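Long-range contacts in exonuclease mut-7 homolog (Aedes aegypti, PDB 7JW2), which probably trims the 3' ends of AGO1-bound microRNAs as a magnesium-dependent 3'-5' exoribonuclease, this chain being its exonuclease domain: residues A56-V61 against D188-L193; Q31-F36 against L90-A95. All blocks are in the same frame, centred on the assembly; numbering follows the deposited sequence.

Contact 1 of 2, residues A56-V61 against D188-L193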
loop_
_atom_site.group_PDB
_atom_site.type_symbol
_atom_site.label_atom_id
_atom_site.label_comp_id
_atom_site.label_asym_id
_atom_site.label_seq_id
_atom_site.Cartn_x
_atom_site.Cartn_y
_atom_site.Cartn_z
ATOM N N ALA A 56 6.288 -7.187 -13.180
ATOM C CA ALA A 56 5.272 -7.884 -13.959
ATOM C C ALA A 56 4.755 -9.120 -13.233
ATOM O O ALA A 56 5.536 -9.897 -12.683
ATOM C CB ALA A 56 5.832 -8.311 -15.322
ATOM N N THR A 57 3.445 -9.306 -13.279
ATOM C CA THR A 57 2.794 -10.570 -12.940
ATOM C C THR A 57 2.184 -11.136 -14.213
ATOM O O THR A 57 2.202 -10.500 -15.266
ATOM C CB THR A 57 1.705 -10.371 -11.885
ATOM O OG1 THR A 57 0.540 -9.828 -12.515
ATOM C CG2 THR A 57 2.154 -9.413 -10.802
ATOM N N TRP A 58 1.609 -12.339 -14.118
ATOM C CA TRP A 58 0.963 -12.888 -15.303
ATOM C C TRP A 58 -0.219 -12.047 -15.764
ATOM O O TRP A 58 -0.649 -12.180 -16.918
ATOM C CB TRP A 58 0.493 -14.318 -15.039
ATOM C CG TRP A 58 1.581 -15.324 -15.125
ATOM C CD1 TRP A 58 2.061 -16.091 -14.114
ATOM C CD2 TRP A 58 2.337 -15.671 -16.290
ATOM N NE1 TRP A 58 3.057 -16.912 -14.576
ATOM C CE2 TRP A 58 3.258 -16.664 -15.906
ATOM C CE3 TRP A 58 2.321 -15.242 -17.620
ATOM C CZ2 TRP A 58 4.154 -17.233 -16.796
ATOM C CZ3 TRP A 58 3.207 -15.816 -18.508
ATOM C CH2 TRP A 58 4.114 -16.798 -18.091
ATOM N N ASP A 59 -0.750 -11.176 -14.898
ATOM C CA ASP A 59 -1.975 -10.445 -15.188
ATOM C C ASP A 59 -1.797 -8.944 -15.344
ATOM O O ASP A 59 -2.687 -8.298 -15.897
ATOM C CB ASP A 59 -3.013 -10.691 -14.083
ATOM C CG ASP A 59 -3.417 -12.139 -13.986
ATOM O OD1 ASP A 59 -3.735 -12.720 -15.037
ATOM O OD2 ASP A 59 -3.416 -12.688 -12.865
ATOM N N ASP A 60 -0.696 -8.373 -14.852
ATOM C CA ASP A 60 -0.520 -6.927 -14.826
ATOM C C ASP A 60 0.962 -6.602 -14.917
ATOM O O ASP A 60 1.807 -7.352 -14.424
ATOM C CB ASP A 60 -1.082 -6.287 -13.538
ATOM C CG ASP A 60 -2.594 -6.426 -13.411
ATOM O OD1 ASP A 60 -3.065 -7.433 -12.830
ATOM O OD2 ASP A 60 -3.305 -5.512 -13.879
ATOM N N VAL A 61 1.273 -5.450 -15.505
ATOM C CA VAL A 61 2.624 -4.909 -15.459
ATOM C C VAL A 61 2.562 -3.522 -14.845
ATOM O O VAL A 61 1.736 -2.696 -15.254
ATOM C CB VAL A 61 3.279 -4.854 -16.849
ATOM C CG1 VAL A 61 4.701 -4.348 -16.715
ATOM C CG2 VAL A 61 3.271 -6.237 -17.490
ATOM N N ASP A 188 9.784 -5.777 -21.375
ATOM C CA ASP A 188 11.085 -6.293 -20.966
ATOM C C ASP A 188 10.981 -7.030 -19.635
ATOM O O ASP A 188 11.751 -7.961 -19.386
ATOM C CB ASP A 188 12.134 -5.176 -20.910
ATOM C CG ASP A 188 13.417 -5.557 -21.655
ATOM O OD1 ASP A 188 13.336 -5.917 -22.855
ATOM O OD2 ASP A 188 14.501 -5.521 -21.033
ATOM N N ALA A 189 10.025 -6.642 -18.789
ATOM C CA ALA A 189 9.751 -7.422 -17.587
ATOM C C ALA A 189 8.859 -8.626 -17.893
ATOM O O ALA A 189 9.163 -9.751 -17.471
ATOM C CB ALA A 189 9.126 -6.524 -16.514
ATOM N N PHE A 190 7.760 -8.423 -18.633
ATOM C CA PHE A 190 6.789 -9.504 -18.826
ATOM C C PHE A 190 7.392 -10.702 -19.564
ATOM O O PHE A 190 7.046 -11.858 -19.266
ATOM C CB PHE A 190 5.556 -9.002 -19.580
ATOM C CG PHE A 190 4.424 -10.004 -19.636
ATOM C CD1 PHE A 190 4.284 -10.855 -20.722
ATOM C CD2 PHE A 190 3.503 -10.082 -18.604
ATOM C CE1 PHE A 190 3.246 -11.775 -20.775
ATOM C CE2 PHE A 190 2.455 -10.994 -18.644
ATOM C CZ PHE A 190 2.329 -11.845 -19.741
ATOM N N CYS A 191 8.288 -10.464 -20.521
ATOM C CA CYS A 191 8.800 -11.586 -21.310
ATOM C C CYS A 191 9.606 -12.558 -20.455
ATOM O O CYS A 191 9.790 -13.722 -20.847
ATOM C CB CYS A 191 9.626 -11.072 -22.500
ATOM S SG CYS A 191 11.299 -10.465 -22.111
ATOM N N LEU A 192 10.096 -12.111 -19.292
ATOM C CA LEU A 192 10.811 -13.020 -18.404
ATOM C C LEU A 192 9.883 -14.108 -17.886
ATOM O O LEU A 192 10.302 -15.269 -17.748
ATOM C CB LEU A 192 11.428 -12.236 -17.242
ATOM C CG LEU A 192 12.312 -11.054 -17.650
ATOM C CD1 LEU A 192 12.803 -10.350 -16.390
ATOM C CD2 LEU A 192 13.471 -11.509 -18.532
ATOM N N LEU A 193 8.614 -13.764 -17.633
ATOM C CA LEU A 193 7.643 -14.782 -17.221
ATOM C C LEU A 193 7.427 -15.794 -18.332
ATOM O O LEU A 193 7.392 -17.008 -18.080
ATOM C CB LEU A 193 6.307 -14.145 -16.843
ATOM C CG LEU A 193 6.306 -13.170 -15.658
ATOM C CD1 LEU A 193 5.095 -12.277 -15.743
ATOM C CD2 LEU A 193 6.289 -13.938 -14.332
#

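Contact 2 of 2, residues Q31-F36 against L90-A95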
loop_
_atom_site.group_PDB
_atom_site.type_symbol
_atom_site.label_atom_id
_atom_site.label_comp_id
_atom_site.label_asym_id
_atom_site.label_seq_id
_atom_site.Cartn_x
_atom_site.Cartn_y
_atom_site.Cartn_z
ATOM N N GLN A 31 1.408 -12.029 -4.573
ATOM C CA GLN A 31 1.818 -12.859 -5.686
ATOM C C GLN A 31 2.898 -13.843 -5.263
ATOM O O GLN A 31 3.651 -13.613 -4.314
ATOM C CB GLN A 31 2.366 -11.990 -6.819
ATOM C CG GLN A 31 1.364 -11.009 -7.397
ATOM C CD GLN A 31 0.435 -11.645 -8.402
ATOM O OE1 GLN A 31 0.711 -12.736 -8.922
ATOM N NE2 GLN A 31 -0.673 -10.973 -8.690
ATOM N N SER A 32 2.979 -14.949 -6.006
ATOM C CA SER A 32 4.019 -15.945 -5.792
ATOM C C SER A 32 5.127 -15.891 -6.828
ATOM O O SER A 32 6.183 -16.500 -6.610
ATOM C CB SER A 32 3.428 -17.360 -5.789
ATOM O OG SER A 32 2.615 -17.512 -4.648
ATOM N N MET A 33 4.933 -15.155 -7.922
ATOM C CA MET A 33 5.957 -15.024 -8.951
ATOM C C MET A 33 5.834 -13.650 -9.595
ATOM O O MET A 33 4.740 -13.271 -10.031
ATOM C CB MET A 33 5.838 -16.126 -10.011
ATOM C CG MET A 33 6.921 -16.032 -11.069
ATOM S SD MET A 33 7.071 -17.448 -12.176
ATOM C CE MET A 33 5.406 -17.544 -12.754
ATOM N N ILE A 34 6.960 -12.923 -9.658
ATOM C CA ILE A 34 7.043 -11.575 -10.215
ATOM C C ILE A 34 8.303 -11.519 -11.065
ATOM O O ILE A 34 9.320 -12.130 -10.734
ATOM C CB ILE A 34 7.120 -10.480 -9.120
ATOM C CG1 ILE A 34 5.970 -10.632 -8.141
ATOM C CG2 ILE A 34 7.119 -9.054 -9.720
ATOM C CD1 ILE A 34 4.707 -10.193 -8.686
ATOM N N ALA A 35 8.252 -10.766 -12.152
ATOM C CA ALA A 35 9.449 -10.493 -12.930
ATOM C C ALA A 35 9.802 -9.021 -12.787
ATOM O O ALA A 35 8.919 -8.183 -12.612
ATOM C CB ALA A 35 9.241 -10.859 -14.402
ATOM N N PHE A 36 11.092 -8.705 -12.836
ATOM C CA PHE A 36 11.472 -7.297 -12.728
ATOM C C PHE A 36 12.567 -6.938 -13.717
ATOM O O PHE A 36 13.374 -7.776 -14.146
ATOM C CB PHE A 36 11.882 -6.897 -11.290
ATOM C CG PHE A 36 13.205 -7.439 -10.823
ATOM C CD1 PHE A 36 14.389 -6.748 -11.027
ATOM C CD2 PHE A 36 13.244 -8.613 -10.095
ATOM C CE1 PHE A 36 15.602 -7.257 -10.558
ATOM C CE2 PHE A 36 14.440 -9.124 -9.610
ATOM C CZ PHE A 36 15.621 -8.449 -9.840
ATOM N N LEU A 90 8.915 -15.862 -5.770
ATOM C CA LEU A 90 9.911 -15.987 -6.833
ATOM C C LEU A 90 9.987 -14.692 -7.640
ATOM O O LEU A 90 8.961 -14.194 -8.101
ATOM C CB LEU A 90 9.558 -17.165 -7.747
ATOM C CG LEU A 90 10.453 -17.357 -8.971
ATOM C CD1 LEU A 90 11.895 -17.642 -8.568
ATOM C CD2 LEU A 90 9.920 -18.467 -9.861
ATOM N N LYS A 91 11.191 -14.147 -7.788
ATOM C CA LYS A 91 11.440 -13.015 -8.679
ATOM C C LYS A 91 12.259 -13.500 -9.866
ATOM O O LYS A 91 13.272 -14.182 -9.685
ATOM C CB LYS A 91 12.188 -11.871 -7.977
ATOM C CG LYS A 91 11.319 -10.886 -7.181
ATOM C CD LYS A 91 10.856 -11.505 -5.841
ATOM C CE LYS A 91 12.033 -11.960 -4.984
ATOM N NZ LYS A 91 11.609 -12.422 -3.598
ATOM N N LEU A 92 11.810 -13.173 -11.072
ATOM C CA LEU A 92 12.554 -13.487 -12.287
ATOM C C LEU A 92 13.283 -12.245 -12.767
ATOM O O LEU A 92 12.746 -11.139 -12.685
ATOM C CB LEU A 92 11.624 -13.979 -13.389
ATOM C CG LEU A 92 10.776 -15.201 -13.084
ATOM C CD1 LEU A 92 9.809 -15.448 -14.214
ATOM C CD2 LEU A 92 11.663 -16.404 -12.855
ATOM N N SER A 93 14.490 -12.443 -13.287
ATOM C CA SER A 93 15.351 -11.346 -13.708
ATOM C C SER A 93 16.313 -11.878 -14.758
ATOM O O SER A 93 16.398 -13.083 -14.993
ATOM C CB SER A 93 16.107 -10.787 -12.501
ATOM O OG SER A 93 16.966 -11.803 -11.988
ATOM N N PHE A 94 17.024 -10.962 -15.410
ATOM C CA PHE A 94 18.127 -11.334 -16.292
ATOM C C PHE A 94 19.356 -10.557 -15.840
ATOM O O PHE A 94 19.337 -9.324 -15.823
ATOM C CB PHE A 94 17.793 -11.050 -17.765
ATOM C CG PHE A 94 18.738 -11.711 -18.746
ATOM C CD1 PHE A 94 19.965 -11.125 -19.059
ATOM C CD2 PHE A 94 18.402 -12.916 -19.353
ATOM C CE1 PHE A 94 20.832 -11.742 -19.965
ATOM C CE2 PHE A 94 19.273 -13.533 -20.255
ATOM C CZ PHE A 94 20.481 -12.941 -20.551
ATOM N N ALA A 95 20.402 -11.275 -15.440
ATOM C CA ALA A 95 21.610 -10.678 -14.878
ATOM C C ALA A 95 21.308 -9.625 -13.799
ATOM O O ALA A 95 21.726 -8.483 -13.910
ATOM C CB ALA A 95 22.466 -10.077 -15.985
HETATM O O HOH W 1 16.012 -8.234 -14.852
#

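Contact 1 of 2, residues A56-V61 against D188-L193
Trp-58 lays its six-membered ring against Leu-193 and turns an edge toward Phe-190. Leu-193 CB sits over one face of the indole, 3.7 Å from the centroid of the six-membered ring. The two side chains run past one another in opposing senses. Trp-58 starts out pointing away from the helix, with CG anti to the carbonyl carbon (chi1 -79°). The far end of the indole comes back to the helix, where CH2 is 3.3 Å from Leu-193 O. Trp-58 and Phe-190 form an offset edge-to-face pair with planes at 90°, and Trp-58 CE3 lies 4.0 Å from Phe-190 CZ. The Phe-190 ring has backbone oxygens at its own edge: Thr-57 O is 3.4 Å from CE2, and Trp-58 O lies in the ring plane. Val-61 CG2 meets CD2 of the same ring obliquely at 4.0 Å. At the end of strand 50-56, Ala-56 CB packs on the helix backbone, 3.8 Å from Phe-190 CA, with Ala-189 CB beside it. The turn has its own polar hold. Thr-57 OG1 accepts from Asp-59 N in an ST turn and from Asp-60 N in an ST motif. Asp-60 OD2 is hydrogen-bonded to His-11 ND1 and His-13 NE2. The hairpin turn between antiparallel strands 50-56 and 61-65 thus packs on helix 179-205 in the RNase H-like fold of 3'-5' exonucleases.

Contact 2 of 2, residues Q31-F36 against L90-A95
Leu-90 opens the parallel pairing of strand 33-40, here residues 33-36, with strand 90-93, its neighbour in the mixed sheet of this RNase H-like exonuclease domain. Its N donates to Ser-32 O from above the carbonyl plane, at 2.9 Å. Its O accepts from Ile-34 N. The Leu-90 and Met-33 side chains run alongside each other in the same direction, with Leu-90 CD2 3.8 Å from Met-33 SD. Lys-91 projects to the other face of the sheet, where its CB meets the edge of the Phe-36 ring, 3.9 Å from CE2. The lysine side chain is kinked at chi2 and chi3, and NZ is hydrogen-bonded to backbone oxygens including Val-89 O and Ser-120 O. Leu-92 returns to the Met-33 face. Its N donates to Ile-34 O at 2.7 Å, its O accepts from Phe-36 N, and its CB lies 4.1 Å from Ala-35 CB. Leu-193 and Tyr-196 of helix 179-205 touch this leucine. Ser-93 places CB over one face of the Phe-36 ring, 3.6 Å from CZ, while OG is hydrogen-bonded to Leu-123 O. Past the end of strand 90-93, a water joins the two segments: it accepts from Phe-94 N at 3.0 Å and donates to Phe-36 O at 2.8 Å.

How the contacts relate
The centres of contact 1 and contact 2 lie about 9 Å apart, and the two touch. Along the chain their segments alternate: 31-36, 56-61, 90-95, 188-193. Strand 33-40 lies between strands 50-56 and 90-93 in the sheet, so it links the two contacts. Ala-56 N is 2.9 Å from Ala-35 O, a probable hydrogen bond between the neighbouring strands. Helix 179-205 is also shared. Leu-193 touches the side chains of Met-33 and Ala-35, and Leu-192 touches Ala-35. The helix therefore spans the hairpin and the two parallel strands on one face of the sheet, in the largely buried centre of the exonuclease domain.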